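Local coordinates for protein type III restriction-modification enzyme EcoP15I Res subunit (Escherichia coli, PDB 4ZCF) that cleaves DNA downstream of one of two inversely oriented recognition sites, acting with the Mod subunit as an ATP-dependent type III restriction endonuclease, at residues Leu487-Asp492 with Trp508-Val513; Lys384-Leu389 with Ile396-Leu401; Met375-Lys380 with Lys555-Phe560; Lys380-Leu385 with Val513-Lys518. All coordinates share one frame; numbering follows the deposited sequence.

How the contacts relate
Contacts 2, 3 and 4 line up along one helix, 368-389, which packs on a parallel sheet through three of its strands: 553-558 in contact 3, 513-518 in contact 4, and 399-404 with its lead-in in contact 2. Contact 1 lies beyond the start of these strands, between two loop regions, and holds the one residue of the four contacts that lines the AMP pocket. All four are largely buried, though each includes partly exposed residues. Their chemistry differs: contact 2 is apolar with one backbone bond, contact 3 centres on a tyrosine face, contact 4 on a glutamine amide whose NE2 bonds Ala378 O of contact 3, and contact 1 sets leucines against asparagines and a tryptophan edge.

Contact 1 of 4, residues Leu487-Asp492 with Trp508-Val513; sequences LLLSLD and WDNPNV
Leu489 and Asn512 bring the two backbones to a closest CA-CA distance of 7.2 Å, where the chain following a short helix passes a type I beta turn running from Asn510 to Val513. The sequence of 508-513 and its place between strands 497-501 and 513-518 fit helicase motif V in the second RecA-like domain of superfamily 2 enzymes; Asp509, within it, touches the bound AMP. Leu489 is the main intruder. With CG anti to its carbonyl carbon (chi1 -53°), it reaches toward the turn and sets the CD2 methyl against two neighbouring asparagine side chains. That methyl lies 3.3 Å from Asn510 OD1 and 3.6 Å from Asn512 CB, contacts of van der Waals type. Asn510 runs past the leucine in the opposite sense, and its OD1 also accepts a weak bond from the backbone N of Asn512 (3.1 Å), an Asx turn overlying the beta turn. This weak bond may help to orient the amide that the leucine leans on. The polar end of Asn512 is engaged on both sides of its amide group: ND2 donates to Lys397 O and OD1 accepts from Val540 N, which ties the turn to the lead-in of strand 399-404 and to the chain before strand 553-558. One residue earlier, Leu488 meets Trp508 more loosely. The indole is held through NE1 by Ser500 OG, and the leucine approaches its benzo edge close to the ring plane, with CD1 4.4 Å from CZ3.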
# COMPACT_ATOMS: atom_id res chain seq x y z
N LEU C 487 6.51 -19.33 -21.84
CA LEU C 487 6.32 -20.75 -21.56
C LEU C 487 5.83 -21.47 -22.81
O LEU C 487 6.46 -22.45 -23.21
CB LEU C 487 5.35 -20.95 -20.39
CG LEU C 487 5.78 -20.35 -19.05
CD1 LEU C 487 4.61 -20.23 -18.10
CD2 LEU C 487 6.92 -21.16 -18.41
N LEU C 488 4.77 -20.95 -23.48
CA LEU C 488 4.21 -21.52 -24.71
C LEU C 488 5.21 -21.64 -25.86
O LEU C 488 5.09 -22.56 -26.66
CB LEU C 488 2.99 -20.72 -25.20
CG LEU C 488 1.59 -21.12 -24.73
CD1 LEU C 488 0.53 -20.25 -25.40
CD2 LEU C 488 1.28 -22.62 -24.99
N LEU C 489 6.16 -20.69 -25.96
CA LEU C 489 7.16 -20.67 -27.03
C LEU C 489 8.36 -21.60 -26.75
O LEU C 489 9.12 -21.90 -27.68
CB LEU C 489 7.61 -19.22 -27.34
CG LEU C 489 6.50 -18.19 -27.64
CD1 LEU C 489 6.96 -16.78 -27.36
CD2 LEU C 489 6.02 -18.28 -29.06
N SER C 490 8.50 -22.05 -25.49
CA SER C 490 9.57 -22.94 -25.02
C SER C 490 9.39 -24.36 -25.55
O SER C 490 8.35 -24.99 -25.31
CB SER C 490 9.64 -22.94 -23.49
OG SER C 490 10.58 -23.87 -22.97
N LEU C 491 10.43 -24.86 -26.23
CA LEU C 491 10.46 -26.21 -26.81
C LEU C 491 10.57 -27.31 -25.73
O LEU C 491 10.51 -28.50 -26.06
CB LEU C 491 11.57 -26.30 -27.87
CG LEU C 491 11.20 -25.79 -29.27
CD1 LEU C 491 11.29 -24.27 -29.38
CD2 LEU C 491 12.09 -26.41 -30.32
N ASP C 492 10.69 -26.91 -24.45
CA ASP C 492 10.75 -27.81 -23.31
C ASP C 492 9.36 -28.38 -22.97
O ASP C 492 9.29 -29.54 -22.56
CB ASP C 492 11.33 -27.09 -22.10
N TRP C 508 -4.54 -12.06 -27.80
CA TRP C 508 -3.67 -12.92 -28.57
C TRP C 508 -2.92 -12.14 -29.61
O TRP C 508 -3.51 -11.54 -30.46
CB TRP C 508 -4.49 -14.03 -29.19
CG TRP C 508 -5.00 -14.93 -28.15
CD1 TRP C 508 -6.22 -14.90 -27.59
CD2 TRP C 508 -4.28 -15.96 -27.50
NE1 TRP C 508 -6.32 -15.87 -26.64
CE2 TRP C 508 -5.13 -16.53 -26.56
CE3 TRP C 508 -2.99 -16.46 -27.63
CZ2 TRP C 508 -4.75 -17.57 -25.76
CZ3 TRP C 508 -2.62 -17.48 -26.83
CH2 TRP C 508 -3.49 -18.03 -25.91
N ASP C 509 -1.61 -12.12 -29.51
CA ASP C 509 -0.80 -11.67 -30.60
C ASP C 509 0.52 -12.37 -30.56
O ASP C 509 1.54 -11.77 -30.32
CB ASP C 509 -0.62 -10.16 -30.50
CG ASP C 509 0.02 -9.57 -31.72
OD1 ASP C 509 0.22 -10.30 -32.70
OD2 ASP C 509 0.32 -8.38 -31.72
N ASN C 510 0.50 -13.66 -30.83
CA ASN C 510 1.63 -14.49 -30.55
C ASN C 510 2.26 -14.76 -31.87
O ASN C 510 1.58 -15.15 -32.77
CB ASN C 510 1.14 -15.79 -29.95
CG ASN C 510 2.25 -16.63 -29.40
OD1 ASN C 510 3.07 -17.15 -30.13
ND2 ASN C 510 2.27 -16.77 -28.10
N PRO C 511 3.54 -14.52 -32.03
CA PRO C 511 4.13 -14.68 -33.37
C PRO C 511 4.10 -16.12 -33.90
O PRO C 511 3.88 -16.32 -35.10
CB PRO C 511 5.56 -14.15 -33.21
CG PRO C 511 5.86 -14.31 -31.75
CD PRO C 511 4.56 -14.10 -31.04
N ASN C 512 4.27 -17.13 -33.01
CA ASN C 512 4.27 -18.55 -33.33
C ASN C 512 2.89 -19.21 -33.53
O ASN C 512 2.83 -20.43 -33.70
CB ASN C 512 5.18 -19.35 -32.39
CG ASN C 512 6.67 -19.16 -32.62
OD1 ASN C 512 7.14 -18.09 -33.03
ND2 ASN C 512 7.46 -20.17 -32.28
N VAL C 513 1.80 -18.42 -33.54
CA VAL C 513 0.47 -18.96 -33.82
C VAL C 513 0.39 -19.12 -35.36
O VAL C 513 0.45 -18.12 -36.08
CB VAL C 513 -0.63 -18.03 -33.30

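Contact 2 of 4, residues Lys384-Leu389 with Ile396-Leu401; sequences KLEKEL and IKPLTL
The puckered pyrrolidine ring of Pro398 and the planar backbone carbonyl of Leu389 frame this contact. Leu385, Glu386 and Leu389 gather along the CB-CG side of the ring: Leu385 CD2 and Leu389 CD1 each lie 3.8 Å from Pro398 CB, while CG rests near Glu386 CA at 4.0 Å. The Leu389 carbonyl receives Ile396 N from above its plane, 54° out of it. This bond from Ile396 N to Leu389 O is 3.3 Å long and nearly straight at the hydrogen (164°). It joins the last turn of helix 368-389 to the chain that returns as strand 399-404, so the short connection between them closes on itself. The helix thus leads through a short loop into a strand of the parallel sheet in the second RecA-like domain, and the residues ahead of that strand pack back on the helix they have just left. Leu389 spans the junction. With CG anti to the carbonyl carbon (chi1 -61°), its branch points at the returning chain, where CD1 meets Pro398 and also Ile396 CG2, and Leu389 CD2 lies 3.8 Å from Ile396 CD1. Phe514 of the neighbouring strand touches both leucines as well as Ile396 and Pro398. Glu386 gives only its aliphatic part to the proline, CG to CG at 4.2 Å, while its carboxylate forms a salt bridge, OE1 to Arg496 NH1.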
# COMPACT_ATOMS: atom_id res chain seq x y z
N LYS C 384 1.47 -31.69 -40.00
CA LYS C 384 2.12 -31.54 -41.31
C LYS C 384 3.10 -30.36 -41.26
O LYS C 384 4.14 -30.37 -41.93
CB LYS C 384 1.07 -31.29 -42.43
CG LYS C 384 0.53 -32.55 -43.14
CD LYS C 384 1.58 -33.35 -43.95
CE LYS C 384 2.07 -32.67 -45.21
NZ LYS C 384 3.15 -33.46 -45.86
N LEU C 385 2.76 -29.33 -40.45
CA LEU C 385 3.58 -28.15 -40.25
C LEU C 385 4.58 -28.40 -39.13
O LEU C 385 5.70 -27.88 -39.19
CB LEU C 385 2.70 -26.94 -39.94
CG LEU C 385 3.34 -25.57 -40.11
CD1 LEU C 385 3.02 -24.98 -41.46
CD2 LEU C 385 2.89 -24.65 -39.04
N GLU C 386 4.20 -29.20 -38.12
CA GLU C 386 5.04 -29.53 -36.97
C GLU C 386 6.30 -30.29 -37.37
O GLU C 386 7.40 -29.80 -37.13
CB GLU C 386 4.25 -30.28 -35.90
CG GLU C 386 4.80 -30.06 -34.50
CD GLU C 386 3.82 -30.46 -33.42
OE1 GLU C 386 4.24 -31.17 -32.48
OE2 GLU C 386 2.63 -30.08 -33.53
N LYS C 387 6.14 -31.46 -38.04
CA LYS C 387 7.23 -32.30 -38.55
C LYS C 387 8.11 -31.51 -39.54
O LYS C 387 9.27 -31.88 -39.75
CB LYS C 387 6.65 -33.54 -39.22
N GLU C 388 7.57 -30.43 -40.14
CA GLU C 388 8.27 -29.55 -41.09
C GLU C 388 9.15 -28.52 -40.34
O GLU C 388 10.30 -28.30 -40.74
CB GLU C 388 7.25 -28.85 -42.00
CG GLU C 388 7.83 -28.33 -43.31
CD GLU C 388 6.96 -27.38 -44.11
OE1 GLU C 388 5.72 -27.55 -44.12
OE2 GLU C 388 7.54 -26.49 -44.79
N LEU C 389 8.62 -27.89 -39.27
CA LEU C 389 9.32 -26.87 -38.48
C LEU C 389 10.19 -27.42 -37.36
O LEU C 389 11.24 -26.84 -37.07
CB LEU C 389 8.35 -25.82 -37.91
CG LEU C 389 7.51 -24.99 -38.89
CD1 LEU C 389 6.57 -24.09 -38.13
CD2 LEU C 389 8.39 -24.17 -39.83
N ILE C 396 11.46 -24.23 -35.14
CA ILE C 396 10.41 -23.23 -34.87
C ILE C 396 9.26 -24.00 -34.23
O ILE C 396 8.82 -25.00 -34.80
CB ILE C 396 9.95 -22.52 -36.18
CG1 ILE C 396 11.12 -21.80 -36.87
CG2 ILE C 396 8.79 -21.54 -35.92
CD1 ILE C 396 11.24 -22.07 -38.37
N LYS C 397 8.78 -23.56 -33.05
CA LYS C 397 7.66 -24.22 -32.37
C LYS C 397 6.32 -23.63 -32.86
O LYS C 397 6.01 -22.48 -32.54
CB LYS C 397 7.78 -24.14 -30.84
CG LYS C 397 6.74 -25.00 -30.12
CD LYS C 397 6.67 -24.71 -28.64
CE LYS C 397 5.68 -25.62 -27.96
NZ LYS C 397 5.53 -25.30 -26.52
N PRO C 398 5.52 -24.40 -33.65
CA PRO C 398 4.24 -23.85 -34.12
C PRO C 398 3.12 -24.01 -33.11
O PRO C 398 3.16 -24.88 -32.24
CB PRO C 398 3.97 -24.65 -35.40
CG PRO C 398 4.75 -25.92 -35.26
CD PRO C 398 5.73 -25.79 -34.12
N LEU C 399 2.11 -23.14 -33.21
CA LEU C 399 0.96 -23.17 -32.32
C LEU C 399 -0.35 -23.13 -33.11
O LEU C 399 -0.41 -22.48 -34.16
CB LEU C 399 0.99 -22.00 -31.28
CG LEU C 399 2.26 -21.76 -30.42
CD1 LEU C 399 2.12 -20.50 -29.59
CD2 LEU C 399 2.56 -22.93 -29.49
N THR C 400 -1.38 -23.82 -32.60
CA THR C 400 -2.73 -23.85 -33.14
C THR C 400 -3.63 -23.26 -32.05
O THR C 400 -3.57 -23.68 -30.89
CB THR C 400 -3.17 -25.26 -33.61
OG1 THR C 400 -2.42 -25.62 -34.78
CG2 THR C 400 -4.66 -25.34 -33.95
N LEU C 401 -4.44 -22.26 -32.44
CA LEU C 401 -5.36 -21.57 -31.55
C LEU C 401 -6.79 -21.82 -31.99
O LEU C 401 -7.16 -21.48 -33.12
CB LEU C 401 -5.03 -20.06 -31.51
CG LEU C 401 -5.99 -19.11 -30.78
CD1 LEU C 401 -6.11 -19.43 -29.30
CD2 LEU C 401 -5.54 -17.67 -30.95

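Contact 3 of 4, residues Met375-Lys380 with Lys555-Phe560; sequences MRKAVK and KYYVDF
Tyr557 lays one face of its ring against Ala378, the closest backbone approach being 7.7 Å between their CA atoms. The contact sets helix 368-389 on a parallel alpha/beta sheet, that of the second RecA-like domain, where the tyrosine rises from strand 553-558 toward the helix. Tyr557, Ala378 and Lys377 carry all the surface buried here. The methyl of Ala378 sits over the ring as a CH-pi donor: CB is 4.1 Å from the ring centroid and only 16° from the normal, displaced toward the rim that carries CZ and CE1. Having no longer side chain, Ala378 lets the ring come down close to the helix backbone, so that the hydroxyl OH lies 3.7 Å from Ala378 CA. The tyrosine gets there with CG anti to its carbonyl carbon (chi1 -62°). It also stacks on Tyr284 of the adjoining strand. A serine in its place would remove the ring and would probably leave the Ala378 methyl without its aromatic face and open a gap between helix and strand. Lys377 takes a different approach. Its chain starts extended from the helix, then turns about the CG-CD bond (chi3 86°), and crosses the tyrosine at a slant. Its ammonium group makes a long, weak ion pair with Glu286. The aliphatic part does the touching, with CE in the ring plane beside the edge, 4.0 Å from both CD2 and CE2 of Tyr557.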
# COMPACT_ATOMS: atom_id res chain seq x y z
N MET C 375 -12.08 -29.07 -36.30
CA MET C 375 -11.06 -29.41 -35.31
C MET C 375 -10.13 -30.53 -35.78
O MET C 375 -8.92 -30.43 -35.61
CB MET C 375 -11.72 -29.75 -33.97
CG MET C 375 -10.73 -30.09 -32.87
SD MET C 375 -11.51 -30.25 -31.25
CE MET C 375 -12.35 -31.85 -31.44
N ARG C 376 -10.71 -31.59 -36.39
CA ARG C 376 -9.98 -32.74 -36.95
C ARG C 376 -9.04 -32.28 -38.08
O ARG C 376 -7.87 -32.67 -38.10
CB ARG C 376 -10.97 -33.79 -37.47
CG ARG C 376 -10.37 -35.16 -37.76
CD ARG C 376 -11.44 -36.21 -38.00
NE ARG C 376 -12.26 -35.93 -39.18
CZ ARG C 376 -13.54 -35.56 -39.15
NH1 ARG C 376 -14.17 -35.43 -37.99
NH2 ARG C 376 -14.20 -35.33 -40.27
N LYS C 377 -9.56 -31.44 -39.01
CA LYS C 377 -8.85 -30.87 -40.15
C LYS C 377 -7.63 -30.00 -39.73
O LYS C 377 -6.56 -30.14 -40.33
CB LYS C 377 -9.84 -30.08 -41.03
CG LYS C 377 -9.34 -29.73 -42.43
CD LYS C 377 -10.47 -29.24 -43.34
CE LYS C 377 -10.77 -27.76 -43.23
NZ LYS C 377 -11.85 -27.34 -44.16
N ALA C 378 -7.78 -29.14 -38.69
CA ALA C 378 -6.71 -28.28 -38.16
C ALA C 378 -5.61 -29.08 -37.48
O ALA C 378 -4.44 -28.69 -37.56
CB ALA C 378 -7.28 -27.25 -37.19
N VAL C 379 -5.97 -30.19 -36.80
CA VAL C 379 -5.02 -31.08 -36.14
C VAL C 379 -4.11 -31.72 -37.21
O VAL C 379 -2.88 -31.58 -37.12
CB VAL C 379 -5.72 -32.13 -35.22
CG1 VAL C 379 -4.78 -33.28 -34.85
CG2 VAL C 379 -6.29 -31.47 -33.97
N LYS C 380 -4.71 -32.34 -38.25
CA LYS C 380 -4.01 -32.99 -39.37
C LYS C 380 -3.05 -32.03 -40.09
O LYS C 380 -1.94 -32.43 -40.47
CB LYS C 380 -5.01 -33.59 -40.36
N LYS C 555 -2.62 -20.26 -41.36
CA LYS C 555 -3.79 -20.99 -41.83
C LYS C 555 -4.98 -20.53 -40.99
O LYS C 555 -4.89 -20.48 -39.76
CB LYS C 555 -3.58 -22.51 -41.75
CG LYS C 555 -2.42 -23.04 -42.60
CD LYS C 555 -2.34 -24.55 -42.51
CE LYS C 555 -1.10 -25.14 -43.14
NZ LYS C 555 -1.02 -26.61 -42.90
N TYR C 556 -6.07 -20.13 -41.65
CA TYR C 556 -7.27 -19.61 -41.00
C TYR C 556 -8.47 -20.48 -41.33
O TYR C 556 -8.74 -20.73 -42.50
CB TYR C 556 -7.50 -18.14 -41.40
CG TYR C 556 -8.28 -17.36 -40.37
CD1 TYR C 556 -9.68 -17.34 -40.39
CD2 TYR C 556 -7.64 -16.66 -39.35
CE1 TYR C 556 -10.40 -16.63 -39.44
CE2 TYR C 556 -8.36 -15.94 -38.40
CZ TYR C 556 -9.74 -15.93 -38.45
OH TYR C 556 -10.47 -15.24 -37.51
N TYR C 557 -9.19 -20.95 -40.30
CA TYR C 557 -10.35 -21.84 -40.44
C TYR C 557 -11.66 -21.13 -40.16
O TYR C 557 -11.86 -20.62 -39.05
CB TYR C 557 -10.19 -23.09 -39.54
CG TYR C 557 -8.99 -23.93 -39.93
CD1 TYR C 557 -7.71 -23.58 -39.52
CD2 TYR C 557 -9.14 -25.08 -40.70
CE1 TYR C 557 -6.60 -24.34 -39.89
CE2 TYR C 557 -8.04 -25.84 -41.08
CZ TYR C 557 -6.77 -25.47 -40.66
OH TYR C 557 -5.68 -26.21 -41.04
N VAL C 558 -12.54 -21.09 -41.18
CA VAL C 558 -13.86 -20.47 -41.12
C VAL C 558 -15.04 -21.43 -41.38
O VAL C 558 -14.85 -22.56 -41.83
CB VAL C 558 -13.99 -19.12 -41.89
CG1 VAL C 558 -13.23 -18.00 -41.20
CG2 VAL C 558 -13.55 -19.26 -43.34
N ASP C 559 -16.25 -20.94 -41.08
CA ASP C 559 -17.54 -21.61 -41.21
C ASP C 559 -17.99 -21.71 -42.68
O ASP C 559 -17.42 -21.06 -43.57
CB ASP C 559 -18.60 -20.79 -40.43
CG ASP C 559 -19.34 -21.54 -39.34
OD1 ASP C 559 -18.86 -22.63 -38.94
OD2 ASP C 559 -20.36 -21.02 -38.86
N PHE C 560 -19.07 -22.49 -42.90
CA PHE C 560 -19.74 -22.64 -44.19
C PHE C 560 -20.36 -21.26 -44.51
O PHE C 560 -20.45 -20.89 -45.68
CB PHE C 560 -20.84 -23.73 -44.10
CG PHE C 560 -21.92 -23.52 -43.05
CD1 PHE C 560 -21.75 -23.97 -41.75
CD2 PHE C 560 -23.10 -22.85 -43.37
CE1 PHE C 560 -22.72 -23.74 -40.78
CE2 PHE C 560 -24.07 -22.62 -42.39
CZ PHE C 560 -23.88 -23.07 -41.10

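Contact 4 of 4, residues Lys380-Leu385 with Val513-Lys518; sequences KEHFKL and VFQICK
Gln515 extends from strand 513-518 to His382 on helix 368-389, where the CA atoms come within 7.5 Å. Helix and strand run almost exactly antiparallel, at 176°, with their axes 9.6 Å apart, as in the alpha/beta layering of RecA-like domains. From CB the glutamine chain goes on extended through CG (chi2 168°), carrying the amide across to the helix. Its CD stands 4.0 Å from His382 N. OE1 lies over the Glu381-His382 peptide, 3.3 Å from His382 N, too poorly angled for a hydrogen bond, and close to Glu381 CB. Gln515 NE2 lies 3.5 Å from His382 CB and donates to Ala378 O, one turn back along the helix; amide and imidazole planes are 64° apart. A leucine here would lack the amide and would probably leave the carbonyl of Ala378 without this donor. One turn on, Leu385 crosses Phe514 at about a right angle, and its CD2 lies 3.6 Å from both CB and CG of the phenylalanine. Lys279 makes a cation-pi contact with the same ring. His382 has its own outside link, a weak bond from NE2 to Pro398 O. The contact thus pairs apolar packing with a directed bond: the buried Gln515 amide is anchored through NE2 to the helix backbone, beside the hydrocarbon contact of Leu385 with Phe514.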
# COMPACT_ATOMS: atom_id res chain seq x y z
N LYS C 380 -4.71 -32.34 -38.25
CA LYS C 380 -4.01 -32.99 -39.37
C LYS C 380 -3.05 -32.03 -40.09
O LYS C 380 -1.94 -32.43 -40.47
CB LYS C 380 -5.01 -33.59 -40.36
N GLU C 381 -3.48 -30.76 -40.25
CA GLU C 381 -2.70 -29.71 -40.90
C GLU C 381 -1.57 -29.19 -40.01
O GLU C 381 -0.52 -28.80 -40.55
CB GLU C 381 -3.60 -28.57 -41.41
CG GLU C 381 -4.58 -28.97 -42.52
CD GLU C 381 -4.03 -29.79 -43.67
OE1 GLU C 381 -3.06 -29.34 -44.32
OE2 GLU C 381 -4.57 -30.89 -43.91
N HIS C 382 -1.76 -29.22 -38.66
CA HIS C 382 -0.76 -28.79 -37.68
C HIS C 382 0.45 -29.70 -37.67
O HIS C 382 1.57 -29.19 -37.73
CB HIS C 382 -1.35 -28.68 -36.27
CG HIS C 382 -0.43 -28.04 -35.27
ND1 HIS C 382 -0.31 -28.51 -33.98
CD2 HIS C 382 0.40 -26.98 -35.42
CE1 HIS C 382 0.55 -27.71 -33.38
NE2 HIS C 382 1.02 -26.78 -34.21
N PHE C 383 0.24 -31.03 -37.59
CA PHE C 383 1.30 -32.04 -37.57
C PHE C 383 2.11 -32.05 -38.86
O PHE C 383 3.32 -32.29 -38.80
CB PHE C 383 0.77 -33.43 -37.17
CG PHE C 383 0.40 -33.54 -35.70
CD1 PHE C 383 -0.87 -33.19 -35.26
CD2 PHE C 383 1.32 -33.98 -34.76
CE1 PHE C 383 -1.21 -33.28 -33.90
CE2 PHE C 383 0.98 -34.07 -33.40
CZ PHE C 383 -0.29 -33.72 -32.99
N LYS C 384 1.47 -31.69 -40.00
CA LYS C 384 2.12 -31.54 -41.31
C LYS C 384 3.10 -30.36 -41.26
O LYS C 384 4.14 -30.37 -41.93
CB LYS C 384 1.07 -31.29 -42.43
CG LYS C 384 0.53 -32.55 -43.14
CD LYS C 384 1.58 -33.35 -43.95
CE LYS C 384 2.07 -32.67 -45.21
NZ LYS C 384 3.15 -33.46 -45.86
N LEU C 385 2.76 -29.33 -40.45
CA LEU C 385 3.58 -28.15 -40.25
C LEU C 385 4.58 -28.40 -39.13
O LEU C 385 5.70 -27.88 -39.19
CB LEU C 385 2.70 -26.94 -39.94
CG LEU C 385 3.34 -25.57 -40.11
CD1 LEU C 385 3.02 -24.98 -41.46
CD2 LEU C 385 2.89 -24.65 -39.04
N VAL C 513 1.80 -18.42 -33.54
CA VAL C 513 0.47 -18.96 -33.82
C VAL C 513 0.39 -19.12 -35.36
O VAL C 513 0.45 -18.12 -36.08
CB VAL C 513 -0.63 -18.03 -33.30
N PHE C 514 0.38 -20.37 -35.84
CA PHE C 514 0.34 -20.67 -37.29
C PHE C 514 -1.01 -21.10 -37.79
O PHE C 514 -1.18 -21.26 -39.00
CB PHE C 514 1.38 -21.73 -37.66
CG PHE C 514 2.79 -21.24 -37.82
CD1 PHE C 514 3.22 -20.66 -39.01
CD2 PHE C 514 3.71 -21.35 -36.78
CE1 PHE C 514 4.52 -20.21 -39.15
CE2 PHE C 514 5.01 -20.89 -36.92
CZ PHE C 514 5.41 -20.33 -38.11
N GLN C 515 -1.97 -21.30 -36.89
CA GLN C 515 -3.32 -21.72 -37.22
C GLN C 515 -4.33 -21.13 -36.25
O GLN C 515 -4.22 -21.37 -35.05
CB GLN C 515 -3.44 -23.26 -37.18
CG GLN C 515 -3.17 -23.95 -38.51
CD GLN C 515 -3.00 -25.45 -38.41
OE1 GLN C 515 -2.42 -26.07 -39.31
NE2 GLN C 515 -3.49 -26.07 -37.34
N ILE C 516 -5.30 -20.37 -36.77
CA ILE C 516 -6.42 -19.84 -35.98
C ILE C 516 -7.66 -20.59 -36.49
O ILE C 516 -7.94 -20.57 -37.69
CB ILE C 516 -6.59 -18.29 -36.05
CG1 ILE C 516 -5.32 -17.56 -35.53
CG2 ILE C 516 -7.84 -17.86 -35.25
CD1 ILE C 516 -5.15 -16.06 -36.01
N CYS C 517 -8.38 -21.27 -35.57
CA CYS C 517 -9.59 -22.02 -35.90
C CYS C 517 -10.82 -21.58 -35.11
O CYS C 517 -11.00 -21.94 -33.94
CB CYS C 517 -9.34 -23.53 -35.78
SG CYS C 517 -10.81 -24.54 -36.11
N LYS C 518 -11.68 -20.77 -35.77
CA LYS C 518 -12.91 -20.23 -35.20
C LYS C 518 -13.97 -21.35 -35.16
O LYS C 518 -14.67 -21.59 -36.15
CB LYS C 518 -13.39 -19.04 -36.04